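Local coordinates for probable uracil-DNA glycosylase (Acanthamoeba polyphaga mimivirus, PDB 5X55), which is probably a DNA glycosylase of the uracil-DNA glycosylase superfamily, built around a four-stranded parallel sheet, at residues V293-H298 with V348-K353. Residues are numbered along the deposited sequence; the frame is centred on the assembly and turned at random.
Sequences VAWGAH and VDHFGK
An edge-to-face aromatic pair, W295 against H350, joins the end of strand 291-295, an inner strand of the parallel sheet of this UDG-like fold, to the first turn of helix 350-360. The geometry is T-shaped: the five-membered ring of W295 and the H350 ring have centroids 4.5 Å apart and planes at 83°, with the indole presenting its pyrrole edge to an imidazole face. W295 NE1 comes closest, 3.1 Å from H350 ND1 and 3.4 Å from H350 CE1. V348 CB lies over the rim of the opposite imidazole face. With W295 CG beside the backbone N (chi1 -67°), the indole reaches the helix although its CB does not point there. Farther along the same rim, W295 CH2 lies 3.9 Å from F351 CZ, an apolar contact in which the two side chains cross at about a right angle. D349 caps the helix, its OD1 accepting from G352 N at 2.9 Å. H350 NE2 is hydrogen-bonded to F345 O, and the F345 ring stacks on H350 and meets W295 edge-to-face. That bond holds one end of the buried imidazole, so its rotation is probably fixed, with a face turned to the polar indole edge; what F351 offers the neighbouring benzo edge is carbon, its CZ.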
ATOM      1  N   VAL A 293      10.643   1.348  -1.482  1.00 17.73           N
ATOM      2  CA  VAL A 293      11.023   0.441  -0.406  1.00 15.81           C
ATOM      3  C   VAL A 293      10.443  -0.927  -0.729  1.00 21.81           C
ATOM      4  O   VAL A 293       9.217  -1.078  -0.825  1.00 21.75           O
ATOM      5  CB  VAL A 293      10.517   0.949   0.950  1.00 16.70           C
ATOM      6  CG1 VAL A 293      10.868  -0.023   2.027  1.00 14.18           C
ATOM      7  CG2 VAL A 293      11.094   2.299   1.241  1.00 14.14           C
ATOM      8  N   ALA A 294      11.320  -1.921  -0.908  1.00 17.74           N
ATOM      9  CA  ALA A 294      10.922  -3.267  -1.312  1.00 19.46           C
ATOM     10  C   ALA A 294      11.138  -4.228  -0.142  1.00 20.70           C
ATOM     11  O   ALA A 294      12.263  -4.660   0.125  1.00 20.76           O
ATOM     12  CB  ALA A 294      11.700  -3.715  -2.551  1.00 18.39           C
ATOM     13  N   TRP A 295      10.055  -4.568   0.555  1.00 16.38           N
ATOM     14  CA  TRP A 295      10.105  -5.525   1.648  1.00 18.63           C
ATOM     15  C   TRP A 295       9.555  -6.871   1.148  1.00 21.67           C
ATOM     16  O   TRP A 295       8.342  -7.026   0.953  1.00 16.42           O
ATOM     17  CB  TRP A 295       9.317  -4.996   2.839  1.00 16.79           C
ATOM     18  CG  TRP A 295       9.897  -3.766   3.534  1.00 16.73           C
ATOM     19  CD1 TRP A 295      11.210  -3.366   3.582  1.00 15.32           C
ATOM     20  CD2 TRP A 295       9.154  -2.793   4.297  1.00 17.36           C
ATOM     21  NE1 TRP A 295      11.325  -2.203   4.332  1.00 16.77           N
ATOM     22  CE2 TRP A 295      10.078  -1.837   4.777  1.00 14.97           C
ATOM     23  CE3 TRP A 295       7.796  -2.647   4.619  1.00 16.01           C
ATOM     24  CZ2 TRP A 295       9.689  -0.751   5.551  1.00 14.65           C
ATOM     25  CZ3 TRP A 295       7.408  -1.558   5.406  1.00 17.14           C
ATOM     26  CH2 TRP A 295       8.355  -0.623   5.853  1.00 15.88           C
ATOM     27  N   GLY A 296      10.447  -7.845   0.951  1.00 19.22           N
ATOM     28  CA  GLY A 296      10.065  -9.138   0.428  1.00 19.18           C
ATOM     29  C   GLY A 296      10.242  -9.243  -1.082  1.00 18.98           C
ATOM     30  O   GLY A 296      10.431  -8.257  -1.804  1.00 19.63           O
ATOM     31  N   ALA A 297      10.166 -10.484  -1.563  1.00 19.73           N
ATOM     32  CA  ALA A 297      10.523 -10.782  -2.951  1.00 20.72           C
ATOM     33  C   ALA A 297       9.490 -10.246  -3.937  1.00 15.62           C
ATOM     34  O   ALA A 297       9.845  -9.755  -5.017  1.00 18.35           O
ATOM     35  CB  ALA A 297      10.697 -12.293  -3.120  1.00 22.56           C
ATOM     36  N   HIS A 298       8.213 -10.321  -3.579  1.00 17.10           N
ATOM     37  CA  HIS A 298       7.154  -9.804  -4.440  1.00 18.63           C
ATOM     38  C   HIS A 298       7.284  -8.290  -4.666  1.00 16.28           C
ATOM     39  O   HIS A 298       7.239  -7.806  -5.807  1.00 15.99           O
ATOM     40  CB  HIS A 298       5.796 -10.145  -3.820  1.00 19.55           C
ATOM     41  CG  HIS A 298       4.655  -9.522  -4.545  1.00 23.96           C
ATOM     42  ND1 HIS A 298       4.203  -9.998  -5.756  1.00 26.61           N
ATOM     43  CD2 HIS A 298       3.933  -8.407  -4.280  1.00 26.08           C
ATOM     44  CE1 HIS A 298       3.222  -9.224  -6.189  1.00 29.38           C
ATOM     45  NE2 HIS A 298       3.036  -8.256  -5.310  1.00 28.76           N
ATOM     46  N   VAL A 348      18.349  -3.603   8.676  1.00 24.54           N
ATOM     47  CA  VAL A 348      18.484  -2.440   7.801  1.00 20.35           C
ATOM     48  C   VAL A 348      17.808  -1.252   8.456  1.00 21.12           C
ATOM     49  O   VAL A 348      16.730  -1.380   9.055  1.00 20.82           O
ATOM     50  CB  VAL A 348      17.868  -2.700   6.410  1.00 25.71           C
ATOM     51  CG1 VAL A 348      18.014  -1.470   5.511  1.00 19.37           C
ATOM     52  CG2 VAL A 348      18.478  -3.925   5.752  1.00 23.66           C
ATOM     53  N   ASP A 349      18.433  -0.083   8.344  1.00 18.92           N
ATOM     54  CA  ASP A 349      17.816   1.142   8.838  1.00 19.89           C
ATOM     55  C   ASP A 349      17.017   1.751   7.687  1.00 20.52           C
ATOM     56  O   ASP A 349      17.424   2.729   7.059  1.00 19.94           O
ATOM     57  CB  ASP A 349      18.876   2.083   9.375  1.00 21.57           C
ATOM     58  CG  ASP A 349      18.300   3.348   9.976  1.00 21.13           C
ATOM     59  OD1 ASP A 349      17.068   3.465  10.115  1.00 21.69           O
ATOM     60  OD2 ASP A 349      19.102   4.222  10.349  1.00 21.94           O
ATOM     61  N   HIS A 350      15.850   1.144   7.415  1.00 17.09           N
ATOM     62  CA  HIS A 350      15.022   1.568   6.284  1.00 19.10           C
ATOM     63  C   HIS A 350      14.732   3.062   6.326  1.00 19.34           C
ATOM     64  O   HIS A 350      14.913   3.776   5.331  1.00 17.36           O
ATOM     65  CB  HIS A 350      13.710   0.795   6.271  1.00 13.60           C
ATOM     66  CG  HIS A 350      13.888  -0.675   6.468  1.00 19.86           C
ATOM     67  ND1 HIS A 350      14.102  -1.545   5.422  1.00 16.22           N
ATOM     68  CD2 HIS A 350      13.908  -1.425   7.594  1.00 19.53           C
ATOM     69  CE1 HIS A 350      14.247  -2.767   5.894  1.00 19.87           C
ATOM     70  NE2 HIS A 350      14.121  -2.724   7.208  1.00 22.52           N
ATOM     71  N   PHE A 351      14.275   3.546   7.481  1.00 15.26           N
ATOM     72  CA  PHE A 351      13.806   4.919   7.590  1.00 18.86           C
ATOM     73  C   PHE A 351      14.962   5.891   7.713  1.00 21.30           C
ATOM     74  O   PHE A 351      14.849   7.034   7.260  1.00 25.63           O
ATOM     75  CB  PHE A 351      12.830   5.013   8.762  1.00 17.21           C
ATOM     76  CG  PHE A 351      11.672   4.063   8.612  1.00 18.71           C
ATOM     77  CD1 PHE A 351      10.537   4.442   7.906  1.00 14.48           C
ATOM     78  CD2 PHE A 351      11.748   2.764   9.111  1.00 15.72           C
ATOM     79  CE1 PHE A 351       9.477   3.550   7.728  1.00 15.80           C
ATOM     80  CE2 PHE A 351      10.687   1.870   8.952  1.00 15.99           C
ATOM     81  CZ  PHE A 351       9.557   2.258   8.243  1.00 12.38           C
ATOM     82  N   GLY A 352      16.077   5.454   8.303  1.00 21.14           N
ATOM     83  CA  GLY A 352      17.298   6.233   8.215  1.00 21.48           C
ATOM     84  C   GLY A 352      17.747   6.421   6.779  1.00 24.50           C
ATOM     85  O   GLY A 352      18.145   7.516   6.381  1.00 26.57           O
ATOM     86  N   LYS A 353      17.648   5.365   5.969  1.00 18.70           N
ATOM     87  CA  LYS A 353      18.015   5.488   4.561  1.00 21.79           C
ATOM     88  C   LYS A 353      17.069   6.426   3.811  1.00 24.38           C
ATOM     89  O   LYS A 353      17.518   7.236   2.983  1.00 21.52           O
ATOM     90  CB  LYS A 353      18.056   4.101   3.913  1.00 20.84           C
ATOM     91  CG  LYS A 353      19.057   3.204   4.574  1.00 19.02           C
ATOM     92  CD  LYS A 353      19.798   2.306   3.609  1.00 31.65           C
ATOM     93  CE  LYS A 353      18.931   1.169   3.122  1.00 29.80           C
ATOM     94  NZ  LYS A 353      19.759   0.134   2.408  1.00 40.37           N
TER